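Putative HAD-hydrolase YfnB (Bacillus subtilis, PDB 3ED5) is a putative hydrolase of the haloacid dehalogenase (HAD) superfamily, probably a phosphatase that may act on 5'-nucleotides. Local coordinates at residues Ala26-Leu31 with Arg96-Gly101; Glu34-Pro39 with Ala88-Lys93; Tyr166-Ile171 with Gln194-Asp199; Phe156-Pro159 with Tyr163-Tyr166. All coordinates share one frame; numbering follows the deposited sequence. Where two conformers were deposited one is given.

Interaction 1. Residues Ala26-Leu31 with Arg96-Gly101; sequences ALALRL and RFLEEG. With FMT (formic acid), chain H.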
loop_
_atom_site.group_PDB
_atom_site.type_symbol
_atom_site.label_atom_id
_atom_site.label_comp_id
_atom_site.label_asym_id
_atom_site.label_seq_id
_atom_site.Cartn_x
_atom_site.Cartn_y
_atom_site.Cartn_z
ATOM N N ALA A 26 -13.926 -1.124 0.964
ATOM C CA ALA A 26 -15.358 -0.790 1.160
ATOM C C ALA A 26 -16.269 -1.959 0.786
ATOM O O ALA A 26 -17.244 -2.263 1.499
ATOM C CB ALA A 26 -15.751 0.481 0.367
ATOM N N LEU A 27 -15.955 -2.611 -0.329
ATOM C CA LEU A 27 -16.739 -3.752 -0.798
ATOM C C LEU A 27 -16.594 -4.926 0.169
ATOM O O LEU A 27 -17.591 -5.549 0.564
ATOM C CB LEU A 27 -16.247 -4.131 -2.213
ATOM C CG LEU A 27 -16.793 -5.367 -2.940
ATOM C CD1 LEU A 27 -18.289 -5.292 -3.053
ATOM C CD2 LEU A 27 -16.084 -5.501 -4.296
ATOM N N ALA A 28 -15.355 -5.217 0.569
ATOM C CA ALA A 28 -15.081 -6.358 1.446
ATOM C C ALA A 28 -15.723 -6.207 2.819
ATOM O O ALA A 28 -16.246 -7.192 3.377
ATOM C CB ALA A 28 -13.564 -6.581 1.604
ATOM N N LEU A 29 -15.700 -4.996 3.365
ATOM C CA LEU A 29 -16.397 -4.740 4.642
ATOM C C LEU A 29 -17.916 -4.933 4.492
ATOM O O LEU A 29 -18.562 -5.600 5.325
ATOM C CB LEU A 29 -16.122 -3.313 5.128
ATOM C CG LEU A 29 -14.731 -2.977 5.663
ATOM C CD1 LEU A 29 -14.693 -1.502 5.960
ATOM C CD2 LEU A 29 -14.419 -3.800 6.968
ATOM N N ARG A 30 -18.479 -4.382 3.421
ATOM C CA ARG A 30 -19.929 -4.553 3.182
ATOM C C ARG A 30 -20.269 -6.034 3.135
ATOM O O ARG A 30 -21.219 -6.474 3.777
ATOM C CB ARG A 30 -20.407 -3.862 1.909
ATOM C CG ARG A 30 -21.965 -3.917 1.791
ATOM C CD ARG A 30 -22.499 -3.246 0.527
ATOM N NE ARG A 30 -21.834 -3.644 -0.726
ATOM C CZ ARG A 30 -22.259 -4.645 -1.505
ATOM N NH1 ARG A 30 -21.640 -4.929 -2.641
ATOM N NH2 ARG A 30 -23.324 -5.368 -1.155
ATOM N N LEU A 31 -19.488 -6.803 2.367
ATOM C CA LEU A 31 -19.771 -8.235 2.186
ATOM C C LEU A 31 -19.536 -9.046 3.460
ATOM O O LEU A 31 -20.289 -9.991 3.750
ATOM C CB LEU A 31 -18.973 -8.807 1.008
ATOM C CG LEU A 31 -19.355 -8.207 -0.342
ATOM C CD1 LEU A 31 -18.499 -8.804 -1.427
ATOM C CD2 LEU A 31 -20.832 -8.429 -0.663
ATOM N N ARG A 96 -10.928 -13.035 1.752
ATOM C CA ARG A 96 -11.419 -13.567 0.491
ATOM C C ARG A 96 -12.103 -12.473 -0.341
ATOM O O ARG A 96 -11.834 -12.347 -1.550
ATOM C CB ARG A 96 -12.322 -14.774 0.706
ATOM C CG ARG A 96 -12.594 -15.519 -0.578
ATOM C CD ARG A 96 -13.789 -14.949 -1.311
ATOM N NE ARG A 96 -15.029 -15.383 -0.677
ATOM C CZ ARG A 96 -16.232 -15.287 -1.232
ATOM N NH1 ARG A 96 -16.371 -14.744 -2.447
ATOM N NH2 ARG A 96 -17.292 -15.730 -0.565
ATOM N N PHE A 97 -12.957 -11.675 0.305
ATOM C CA PHE A 97 -13.630 -10.569 -0.392
ATOM C C PHE A 97 -12.670 -9.462 -0.811
ATOM O O PHE A 97 -12.798 -8.921 -1.907
ATOM C CB PHE A 97 -14.709 -9.939 0.474
ATOM C CG PHE A 97 -15.834 -10.877 0.833
ATOM C CD1 PHE A 97 -16.468 -11.647 -0.149
ATOM C CD2 PHE A 97 -16.269 -10.962 2.156
ATOM C CE1 PHE A 97 -17.545 -12.511 0.181
ATOM C CE2 PHE A 97 -17.349 -11.820 2.499
ATOM C CZ PHE A 97 -17.977 -12.596 1.512
ATOM N N LEU A 98 -11.710 -9.135 0.048
ATOM C CA LEU A 98 -10.714 -8.135 -0.291
ATOM C C LEU A 98 -9.934 -8.592 -1.518
ATOM O O LEU A 98 -9.589 -7.765 -2.381
ATOM C CB LEU A 98 -9.734 -7.949 0.879
ATOM C CG LEU A 98 -8.801 -6.742 0.816
ATOM C CD1 LEU A 98 -9.640 -5.427 0.980
ATOM C CD2 LEU A 98 -7.757 -6.839 1.917
ATOM N N GLU A 99 -9.670 -9.898 -1.601
ATOM C CA GLU A 99 -8.853 -10.437 -2.702
ATOM C C GLU A 99 -9.594 -10.457 -4.022
ATOM O O GLU A 99 -9.010 -10.757 -5.043
ATOM C CB GLU A 99 -8.286 -11.836 -2.365
ATOM C CG GLU A 99 -7.166 -11.731 -1.352
ATOM C CD GLU A 99 -6.555 -13.072 -0.940
ATOM O OE1 GLU A 99 -7.185 -14.137 -1.182
ATOM O OE2 GLU A 99 -5.453 -13.034 -0.346
ATOM N N GLU A 100 -10.890 -10.165 -4.003
ATOM C CA GLU A 100 -11.656 -10.012 -5.228
ATOM C C GLU A 100 -11.798 -8.561 -5.700
ATOM O O GLU A 100 -12.442 -8.305 -6.708
ATOM C CB GLU A 100 -13.014 -10.669 -5.082
ATOM C CG GLU A 100 -12.901 -12.203 -5.031
ATOM C CD GLU A 100 -14.211 -12.882 -4.689
ATOM O OE1 GLU A 100 -14.750 -12.691 -3.584
ATOM O OE2 GLU A 100 -14.671 -13.657 -5.529
ATOM N N GLY A 101 -11.215 -7.630 -4.963
ATOM C CA GLY A 101 -11.268 -6.207 -5.305
ATOM C C GLY A 101 -9.927 -5.803 -5.911
ATOM O O GLY A 101 -8.922 -5.769 -5.202
HETATM C C FMT H . -18.979 -1.028 -1.462
HETATM O O1 FMT H . -18.566 -1.074 -2.623
HETATM O O2 FMT H . -20.026 -1.555 -1.078
#

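Interaction 2. Residues Glu34-Pro39 with Ala88-Lys93; sequences EDQNIP and ALLEQK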
loop_
_atom_site.group_PDB
_atom_site.type_symbol
_atom_site.label_atom_id
_atom_site.label_comp_id
_atom_site.label_asym_id
_atom_site.label_seq_id
_atom_site.Cartn_x
_atom_site.Cartn_y
_atom_site.Cartn_z
ATOM N N GLU A 34 -22.569 -8.260 5.724
ATOM C CA GLU A 34 -23.725 -8.972 5.162
ATOM C C GLU A 34 -23.600 -10.463 5.501
ATOM O O GLU A 34 -24.567 -11.077 5.910
ATOM C CB GLU A 34 -23.816 -8.775 3.640
ATOM C CG GLU A 34 -24.178 -7.359 3.203
ATOM C CD GLU A 34 -24.388 -7.223 1.685
ATOM O OE1 GLU A 34 -24.277 -8.227 0.940
ATOM O OE2 GLU A 34 -24.668 -6.092 1.243
ATOM N N ASP A 35 -22.405 -11.034 5.335
ATOM C CA ASP A 35 -22.159 -12.452 5.656
ATOM C C ASP A 35 -22.556 -12.756 7.105
ATOM O O ASP A 35 -23.195 -13.786 7.380
ATOM C CB ASP A 35 -20.687 -12.845 5.408
ATOM C CG ASP A 35 -20.413 -14.323 5.715
ATOM O OD1 ASP A 35 -20.734 -15.169 4.858
ATOM O OD2 ASP A 35 -19.872 -14.642 6.803
ATOM N N GLN A 36 -22.207 -11.842 8.012
ATOM C CA GLN A 36 -22.450 -12.006 9.450
ATOM C C GLN A 36 -23.826 -11.543 9.901
ATOM O O GLN A 36 -24.136 -11.637 11.083
ATOM C CB GLN A 36 -21.435 -11.208 10.242
ATOM C CG GLN A 36 -20.011 -11.696 10.035
ATOM C CD GLN A 36 -19.821 -13.119 10.531
ATOM O OE1 GLN A 36 -19.853 -13.363 11.727
ATOM N NE2 GLN A 36 -19.627 -14.055 9.617
ATOM N N ASN A 37 -24.606 -10.997 8.971
ATOM C CA ASN A 37 -25.906 -10.380 9.258
ATOM C C ASN A 37 -25.848 -9.347 10.362
ATOM O O ASN A 37 -26.697 -9.341 11.243
ATOM C CB ASN A 37 -26.953 -11.436 9.608
ATOM C CG ASN A 37 -27.093 -12.475 8.540
ATOM O OD1 ASN A 37 -27.302 -12.157 7.367
ATOM N ND2 ASN A 37 -26.956 -13.740 8.928
ATOM N N ILE A 38 -24.832 -8.494 10.315
ATOM C CA ILE A 38 -24.678 -7.404 11.272
ATOM C C ILE A 38 -24.771 -6.086 10.512
ATOM O O ILE A 38 -24.031 -5.884 9.541
ATOM C CB ILE A 38 -23.276 -7.451 11.939
ATOM C CG1 ILE A 38 -23.099 -8.714 12.770
ATOM C CG2 ILE A 38 -23.026 -6.197 12.785
ATOM C CD1 ILE A 38 -21.688 -8.804 13.406
ATOM N N PRO A 39 -25.660 -5.173 10.944
ATOM C CA PRO A 39 -25.746 -3.880 10.265
ATOM C C PRO A 39 -24.400 -3.179 10.401
ATOM O O PRO A 39 -23.815 -3.231 11.488
ATOM C CB PRO A 39 -26.841 -3.142 11.059
ATOM C CG PRO A 39 -27.669 -4.242 11.638
ATOM C CD PRO A 39 -26.679 -5.294 12.014
ATOM N N ALA A 88 -9.885 -14.297 13.913
ATOM C CA ALA A 88 -9.204 -15.010 12.788
ATOM C C ALA A 88 -10.174 -15.510 11.703
ATOM O O ALA A 88 -9.888 -15.424 10.482
ATOM C CB ALA A 88 -8.327 -16.153 13.306
ATOM N N LEU A 89 -11.322 -16.022 12.140
ATOM C CA LEU A 89 -12.363 -16.457 11.221
ATOM C C LEU A 89 -12.939 -15.260 10.427
ATOM O O LEU A 89 -13.151 -15.365 9.195
ATOM C CB LEU A 89 -13.459 -17.259 11.969
ATOM C CG LEU A 89 -14.738 -17.634 11.197
ATOM C CD1 LEU A 89 -14.489 -18.664 10.101
ATOM C CD2 LEU A 89 -15.805 -18.155 12.156
ATOM N N LEU A 90 -13.144 -14.122 11.106
ATOM C CA LEU A 90 -13.714 -12.955 10.444
ATOM C C LEU A 90 -12.722 -12.426 9.410
ATOM O O LEU A 90 -13.093 -12.052 8.287
ATOM C CB LEU A 90 -14.097 -11.865 11.457
ATOM C CG LEU A 90 -15.357 -12.119 12.290
ATOM C CD1 LEU A 90 -15.278 -11.197 13.501
ATOM C CD2 LEU A 90 -16.623 -11.863 11.473
ATOM N N GLU A 91 -11.446 -12.457 9.789
ATOM C CA GLU A 91 -10.387 -11.994 8.883
ATOM C C GLU A 91 -10.289 -12.899 7.649
ATOM O O GLU A 91 -10.150 -12.404 6.526
ATOM C CB GLU A 91 -9.070 -11.923 9.627
ATOM C CG GLU A 91 -7.775 -11.898 8.718
ATOM C CD GLU A 91 -7.695 -10.672 7.783
ATOM O OE1 GLU A 91 -8.379 -9.636 7.969
ATOM O OE2 GLU A 91 -6.846 -10.729 6.846
ATOM N N GLN A 92 -10.391 -14.209 7.846
ATOM C CA GLN A 92 -10.352 -15.121 6.725
ATOM C C GLN A 92 -11.487 -14.809 5.729
ATOM O O GLN A 92 -11.277 -14.819 4.503
ATOM C CB GLN A 92 -10.416 -16.537 7.276
ATOM C CG GLN A 92 -10.606 -17.655 6.306
ATOM C CD GLN A 92 -10.798 -18.969 7.087
ATOM O OE1 GLN A 92 -9.832 -19.548 7.591
ATOM N NE2 GLN A 92 -12.052 -19.413 7.224
ATOM N N LYS A 93 -12.686 -14.501 6.247
ATOM C CA LYS A 93 -13.821 -14.161 5.359
ATOM C C LYS A 93 -13.607 -12.824 4.641
ATOM O O LYS A 93 -13.821 -12.695 3.432
ATOM C CB LYS A 93 -15.152 -14.136 6.150
ATOM C CG LYS A 93 -15.593 -15.503 6.617
ATOM C CD LYS A 93 -16.744 -15.373 7.619
ATOM C CE LYS A 93 -17.286 -16.724 8.035
ATOM N NZ LYS A 93 -18.653 -16.965 7.495
#

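Interaction 3. Residues Tyr166-Ile171 with Gln194-Asp199; sequences YVFERI and QLAGLD. With FMT (formic acid), chain K.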
loop_
_atom_site.group_PDB
_atom_site.type_symbol
_atom_site.label_atom_id
_atom_site.label_comp_id
_atom_site.label_asym_id
_atom_site.label_seq_id
_atom_site.Cartn_x
_atom_site.Cartn_y
_atom_site.Cartn_z
ATOM N N TYR A 166 16.956 -4.999 2.225
ATOM C CA TYR A 166 16.585 -6.240 1.581
ATOM C C TYR A 166 16.250 -6.023 0.096
ATOM O O TYR A 166 16.747 -6.760 -0.791
ATOM C CB TYR A 166 15.373 -6.858 2.337
ATOM C CG TYR A 166 14.870 -8.148 1.732
ATOM C CD1 TYR A 166 15.171 -9.380 2.320
ATOM C CD2 TYR A 166 14.046 -8.133 0.598
ATOM C CE1 TYR A 166 14.696 -10.579 1.747
ATOM C CE2 TYR A 166 13.583 -9.301 0.028
ATOM C CZ TYR A 166 13.905 -10.508 0.602
ATOM O OH TYR A 166 13.424 -11.666 0.022
ATOM N N VAL A 167 15.451 -4.991 -0.165
ATOM C CA VAL A 167 15.055 -4.612 -1.531
ATOM C C VAL A 167 16.295 -4.205 -2.338
ATOM O O VAL A 167 16.490 -4.671 -3.476
ATOM C CB VAL A 167 14.105 -3.433 -1.503
ATOM C CG1 VAL A 167 13.800 -2.895 -2.933
ATOM C CG2 VAL A 167 12.802 -3.863 -0.802
ATOM N N PHE A 168 17.102 -3.339 -1.753
ATOM C CA PHE A 168 18.289 -2.813 -2.501
ATOM C C PHE A 168 19.277 -3.898 -2.905
ATOM O O PHE A 168 19.871 -3.835 -3.991
ATOM C CB PHE A 168 19.010 -1.720 -1.707
ATOM C CG PHE A 168 18.148 -0.528 -1.369
ATOM C CD1 PHE A 168 16.928 -0.307 -2.013
ATOM C CD2 PHE A 168 18.590 0.387 -0.411
ATOM C CE1 PHE A 168 16.147 0.816 -1.717
ATOM C CE2 PHE A 168 17.815 1.521 -0.093
ATOM C CZ PHE A 168 16.584 1.727 -0.746
ATOM N N GLU A 169 19.459 -4.891 -2.034
ATOM C CA GLU A 169 20.387 -5.984 -2.329
ATOM C C GLU A 169 19.891 -6.810 -3.519
ATOM O O GLU A 169 20.634 -7.539 -4.115
ATOM C CB GLU A 169 20.553 -6.873 -1.092
ATOM C CG GLU A 169 21.354 -6.248 0.040
ATOM C CD GLU A 169 22.787 -5.841 -0.367
ATOM O OE1 GLU A 169 23.544 -6.687 -0.886
ATOM O OE2 GLU A 169 23.153 -4.652 -0.172
ATOM N N ARG A 170 18.604 -6.700 -3.842
ATOM C CA ARG A 170 17.978 -7.536 -4.863
ATOM C C ARG A 170 17.633 -6.783 -6.160
ATOM O O ARG A 170 16.985 -7.339 -7.048
ATOM C CB ARG A 170 16.750 -8.238 -4.257
ATOM C CG ARG A 170 17.178 -9.361 -3.313
ATOM C CD ARG A 170 16.052 -9.689 -2.293
ATOM N NE ARG A 170 16.529 -10.740 -1.388
ATOM C CZ ARG A 170 17.301 -10.523 -0.331
ATOM N NH1 ARG A 170 17.697 -11.550 0.420
ATOM N NH2 ARG A 170 17.693 -9.285 -0.022
ATOM N N ILE A 171 18.114 -5.545 -6.303
ATOM C CA ILE A 171 17.930 -4.780 -7.554
ATOM C C ILE A 171 19.309 -4.681 -8.202
ATOM O O ILE A 171 20.197 -4.110 -7.596
ATOM C CB ILE A 171 17.376 -3.368 -7.295
ATOM C CG1 ILE A 171 15.949 -3.438 -6.664
ATOM C CG2 ILE A 171 17.327 -2.544 -8.587
ATOM C CD1 ILE A 171 15.427 -2.043 -6.213
ATOM N N GLN A 194 12.811 8.138 2.764
ATOM C CA GLN A 194 13.669 9.210 3.269
ATOM C C GLN A 194 14.777 8.591 4.108
ATOM O O GLN A 194 15.971 8.841 3.850
ATOM C CB GLN A 194 12.816 10.140 4.136
ATOM C CG GLN A 194 13.336 11.524 4.389
ATOM C CD GLN A 194 12.335 12.241 5.292
ATOM O OE1 GLN A 194 11.260 12.638 4.850
ATOM N NE2 GLN A 194 12.653 12.329 6.571
ATOM N N LEU A 195 14.381 7.745 5.056
ATOM C CA LEU A 195 15.286 6.958 5.925
ATOM C C LEU A 195 16.347 6.216 5.105
ATOM O O LEU A 195 17.530 6.149 5.467
ATOM C CB LEU A 195 14.470 5.911 6.702
ATOM C CG LEU A 195 13.958 6.046 8.146
ATOM C CD1 LEU A 195 15.015 5.552 9.141
ATOM C CD2 LEU A 195 13.538 7.467 8.452
ATOM N N ALA A 196 15.882 5.619 4.008
ATOM C CA ALA A 196 16.695 4.743 3.157
ATOM C C ALA A 196 17.498 5.484 2.083
ATOM O O ALA A 196 18.185 4.866 1.258
ATOM C CB ALA A 196 15.763 3.662 2.528
ATOM N N GLY A 197 17.441 6.810 2.100
ATOM C CA GLY A 197 18.240 7.613 1.205
ATOM C C GLY A 197 17.661 7.766 -0.189
ATOM O O GLY A 197 18.415 8.043 -1.129
ATOM N N LEU A 198 16.338 7.614 -0.316
ATOM C CA LEU A 198 15.650 7.803 -1.602
ATOM C C LEU A 198 14.856 9.103 -1.701
ATOM O O LEU A 198 14.236 9.535 -0.729
ATOM C CB LEU A 198 14.669 6.651 -1.874
ATOM C CG LEU A 198 15.211 5.218 -1.732
ATOM C CD1 LEU A 198 14.085 4.278 -1.939
ATOM C CD2 LEU A 198 16.340 4.981 -2.774
ATOM N N ASP A 199 14.798 9.662 -2.913
ATOM C CA ASP A 199 13.783 10.663 -3.239
ATOM C C ASP A 199 12.413 9.986 -3.107
ATOM O O ASP A 199 12.271 8.781 -3.391
ATOM C CB ASP A 199 13.976 11.210 -4.674
ATOM C CG ASP A 199 15.170 12.144 -4.788
ATOM O OD1 ASP A 199 15.779 12.446 -3.746
ATOM O OD2 ASP A 199 15.481 12.583 -5.918
HETATM C C FMT K . 19.179 -9.114 3.497
HETATM O O1 FMT K . 19.608 -8.362 2.608
HETATM O O2 FMT K . 19.129 -10.353 3.421
#

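Interaction 4. Residues Phe156-Pro159 with Tyr163-Tyr166; sequences FQKP and YFNY. With FMT (formic acid), chain D; FMT (formic acid), chain C.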
loop_
_atom_site.group_PDB
_atom_site.type_symbol
_atom_site.label_atom_id
_atom_site.label_comp_id
_atom_site.label_asym_id
_atom_site.label_seq_id
_atom_site.Cartn_x
_atom_site.Cartn_y
_atom_site.Cartn_z
ATOM N N PHE A 156 11.154 -7.707 8.400
ATOM C CA PHE A 156 10.911 -6.319 8.751
ATOM C C PHE A 156 9.740 -5.818 7.886
ATOM O O PHE A 156 9.075 -6.616 7.210
ATOM C CB PHE A 156 12.192 -5.482 8.496
ATOM C CG PHE A 156 13.414 -6.017 9.192
ATOM C CD1 PHE A 156 13.748 -5.595 10.469
ATOM C CD2 PHE A 156 14.237 -6.951 8.552
ATOM C CE1 PHE A 156 14.917 -6.104 11.117
ATOM C CE2 PHE A 156 15.397 -7.461 9.173
ATOM C CZ PHE A 156 15.721 -7.045 10.471
ATOM N N GLN A 157 9.493 -4.514 7.890
ATOM C CA GLN A 157 8.380 -3.953 7.131
ATOM C C GLN A 157 8.706 -2.498 6.868
ATOM O O GLN A 157 9.440 -1.909 7.630
ATOM C CB GLN A 157 7.034 -4.092 7.912
ATOM C CG GLN A 157 6.950 -3.381 9.268
ATOM C CD GLN A 157 7.799 -4.000 10.372
ATOM O OE1 GLN A 157 7.967 -5.229 10.452
ATOM N NE2 GLN A 157 8.360 -3.139 11.251
ATOM N N LYS A 158 8.151 -1.919 5.808
ATOM C CA LYS A 158 8.207 -0.456 5.646
ATOM C C LYS A 158 7.608 0.187 6.913
ATOM O O LYS A 158 6.570 -0.302 7.428
ATOM C CB LYS A 158 7.424 0.030 4.414
ATOM C CG LYS A 158 7.726 -0.643 3.068
ATOM C CD LYS A 158 6.953 0.109 1.917
ATOM C CE LYS A 158 5.540 -0.279 1.910
ATOM N NZ LYS A 158 4.804 0.280 0.748
ATOM N N PRO A 159 8.231 1.262 7.434
ATOM C CA PRO A 159 9.338 2.053 6.851
ATOM C C PRO A 159 10.763 1.642 7.269
ATOM O O PRO A 159 11.738 2.378 6.983
ATOM C CB PRO A 159 9.074 3.445 7.415
ATOM C CG PRO A 159 8.627 3.142 8.813
ATOM C CD PRO A 159 7.668 1.953 8.613
ATOM N N TYR A 163 14.039 -3.291 5.911
ATOM C CA TYR A 163 13.220 -3.694 4.773
ATOM C C TYR A 163 13.858 -3.168 3.450
ATOM O O TYR A 163 14.022 -3.898 2.460
ATOM C CB TYR A 163 11.773 -3.201 4.914
ATOM C CG TYR A 163 11.001 -3.359 3.626
ATOM C CD1 TYR A 163 10.366 -4.570 3.318
ATOM C CD2 TYR A 163 10.950 -2.311 2.681
ATOM C CE1 TYR A 163 9.652 -4.731 2.098
ATOM C CE2 TYR A 163 10.262 -2.462 1.452
ATOM C CZ TYR A 163 9.631 -3.671 1.169
ATOM O OH TYR A 163 8.938 -3.820 -0.017
ATOM N N PHE A 164 14.214 -1.894 3.439
ATOM C CA PHE A 164 14.814 -1.341 2.223
ATOM C C PHE A 164 16.159 -1.962 1.889
ATOM O O PHE A 164 16.447 -2.175 0.725
ATOM C CB PHE A 164 14.859 0.174 2.291
ATOM C CG PHE A 164 13.492 0.772 2.190
ATOM C CD1 PHE A 164 12.865 0.864 0.948
ATOM C CD2 PHE A 164 12.791 1.151 3.334
ATOM C CE1 PHE A 164 11.559 1.358 0.834
ATOM C CE2 PHE A 164 11.484 1.650 3.227
ATOM C CZ PHE A 164 10.879 1.766 1.973
ATOM N N ASN A 165 16.935 -2.326 2.906
ATOM C CA ASN A 165 18.228 -2.997 2.625
ATOM C C ASN A 165 17.992 -4.260 1.824
ATOM O O ASN A 165 18.752 -4.598 0.902
ATOM C CB ASN A 165 18.968 -3.416 3.901
ATOM C CG ASN A 165 19.492 -2.251 4.706
ATOM O OD1 ASN A 165 19.582 -1.107 4.223
ATOM N ND2 ASN A 165 19.859 -2.533 5.951
ATOM N N TYR A 166 16.956 -4.999 2.225
ATOM C CA TYR A 166 16.585 -6.240 1.581
ATOM C C TYR A 166 16.250 -6.023 0.096
ATOM O O TYR A 166 16.747 -6.760 -0.791
ATOM C CB TYR A 166 15.373 -6.858 2.337
ATOM C CG TYR A 166 14.870 -8.148 1.732
ATOM C CD1 TYR A 166 15.171 -9.380 2.320
ATOM C CD2 TYR A 166 14.046 -8.133 0.598
ATOM C CE1 TYR A 166 14.696 -10.579 1.747
ATOM C CE2 TYR A 166 13.583 -9.301 0.028
ATOM C CZ TYR A 166 13.905 -10.508 0.602
ATOM O OH TYR A 166 13.424 -11.666 0.022
HETATM C C FMT D . 10.773 -5.786 13.112
HETATM O O1 FMT D . 9.819 -5.012 13.410
HETATM O O2 FMT D . 10.672 -6.917 12.573
HETATM C C FMT C . 2.369 -0.241 2.911
HETATM O O1 FMT C . 1.401 -0.570 3.574
HETATM O O2 FMT C . 2.863 -1.063 2.140
#

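Interaction 1. Residues Ala26-Leu31 with Arg96-Gly101
A28 and L31 of helix 21-35 pack against F97 and L98 at the end of helix 87-98, within the all-helical cap that members of this HAD branch carry beside the catalytic core. The tight part centres on A28, the point where the two backbones come nearest. Its CB lies 3.5 Å from L98 N and 3.7 Å from F97 CB, so the methyl presses on the backbone of the second helix as well as on side chains. One turn further on, L31 rides over the F97 ring: its CB stands 3.6 Å from the ring centroid and only 9° off the normal, a CH-pi contact, while L31 CD1 reaches F97 CD1 at 3.7 Å. The ring can lie flat under L31 because F97 CG is turned anti to its carbonyl carbon (chi1 -63°). A serine in place of F97 would probably take away the face that L31 CB and CD1 rest on and open a gap beneath L31.

The outer sides are looser and polar. F97 CE1 sits under one face of the R96 guanidinium, toward its rim, and R96 in turn makes a salt bridge along its own segment, NH1 to E100 OE1, at 2.9 Å. On helix 21-35, the exposed R30 takes no part in the packing. Its NH2 is paired with E34, and a bend at chi3 helps bring its NE to a formic acid molecule, probably from the crystallisation liquor: R30 NE donates to O2 of the formic acid at 2.8 Å, with an N-H...O angle of 150°.

Interaction 2. Residues Glu34-Pro39 with Ala88-Lys93
D35 OD2 is gripped by two donors, one from each side of the contact. K93 NZ, on helix 87-98, reaches D35 OD2 at 2.7 Å through the syn lone pair, forming a salt bridge. The second donor is the next residue in the chain: Q36 NE2 binds D35 OD2 at 2.9 Å from the anti side, somewhat out of the carboxylate plane but close to the plane of its own amide. The Q36 chain doubles back for this, with a bend at chi2 (-63°) that folds the amide beside D35. In that pose the amide also covers L90, whose CD2 lies 3.6 Å from Q36 CD. The lysine side chain crosses both D35 and Q36 at about a right angle. K93 CD passes 3.3 Å from D35 OD2.

Helix 21-35 finishes here: N37 takes a positive phi and a Schellman motif turns the chain away, N37 N bonding back to E34 O. Behind, L90 is buried against L32 and against L78 of helix 66-80, which puts this join at the far end of the helical cap. Two donors on one oxygen would probably favour the ionised form of D35, consistent with a charged pair at the partly exposed surface beside the buried L90.

Interaction 3. Residues Tyr166-Ile171 with Gln194-Asp199
F168 pushes the far end of its ring against A196 and L198, packing helix 161-169 against the turn that leads from helix 186-195 into strand 199-203 of the parallel, Rossmann-like core sheet. From CB, which leaves helix 161-169 toward the other segment, the chain runs to CG, set anti to the carbonyl carbon (chi1 -59°), which carries the ring across the gap. F168 CE1 then meets L198 CD1 at 4.0 Å, and F168 CE2 faces A196 O at 3.6 Å. At the tip, F168 CZ touches L198 CD1 and CD2, both at 3.8 Å, and A196 CB at 3.9 Å. L198 CD1 and A196 O both lie near the ring plane, so the ring is met at its edge; F174 stacks with it. With alanine instead of F168, the methyls of L198 and A196 would probably lose their cover and F174 its stacking partner.

G197 completes a Schellman motif at the end of helix 186-195. Its phi of 82° suits a residue without a CB, which would otherwise jam against A196 O. On the other segment, R170 lays its guanidinium on the Y166 ring in a cation-pi contact, and its NH2 donates to Y166 O at 2.8 Å.

No hydrogen bond joins the two segments. They are held by apolar contact, perhaps helped a little by the slightly positive C-H rim of F168 facing the A196 carbonyl oxygen.

Interaction 4. Residues Phe156-Pro159 with Tyr163-Tyr166
K158 lays its aliphatic stem over the Y163 ring: CG stands 3.9 Å from the ring centroid, 29° off the normal, and comes nearest to CE2, at 3.5 Å. The two side chains run side by side in the same direction. Around this pair, Q157 C packs on Y163 CB at 3.7 Å and F156 CB on Y163 N at 3.9 Å. F164 supports the lysine from another quarter, its CZ lying 4.1 Å from K158 CG, while P159 O meets the edge of the F164 ring at CE2. Y163 CD2 in turn stands over the centre of the F164 ring, so the two aromatics brace each other.

One shell out, Y163 OH is hydrogen-bonded to F149 O, which pins the ring that backs the lysine to strand 147-150. The peptide bond between K158 and P159 is cis, and K158 O is held by N126 ND2. Q157 faces the other way, its NE2 bonding to E60 O of helix 42-60 and, at 3.2 Å, to O1 of a formic acid molecule.

Beyond the ring the K158 chain bends at chi3 (-78°), and its NZ ends among D189 OD1, D13 OD1 and V124 O, with salt bridges to both aspartates. D13 is probably the catalytic nucleophile, as in related HAD enzymes. A lysine just before the helix that follows the third core strand, reaching the nucleophile and a further aspartate, is consistent with the motif III lysine of HAD active sites.

In the fold
From the N terminus, the chain leaves strand 9-12 and enters the helical cap. Interaction 1 brings residues 26-31 and 96-101 together, closing a mostly helical loop that contains no strand; interaction 2 is nested inside it and joins the same two helices, 21-35 and 87-98, nearer the cap's far end. Only after both have closed does the chain build the rest of the core. There interaction 4 closes a short turn ahead of helix 161-169, and interaction 3 starts on the residue they share, Y166, tying that helix to the entry of strand 199-203. These two also touch through F164 and A196. The cap and core pairs lie far apart, with centres about 28 to 38 Å from each other.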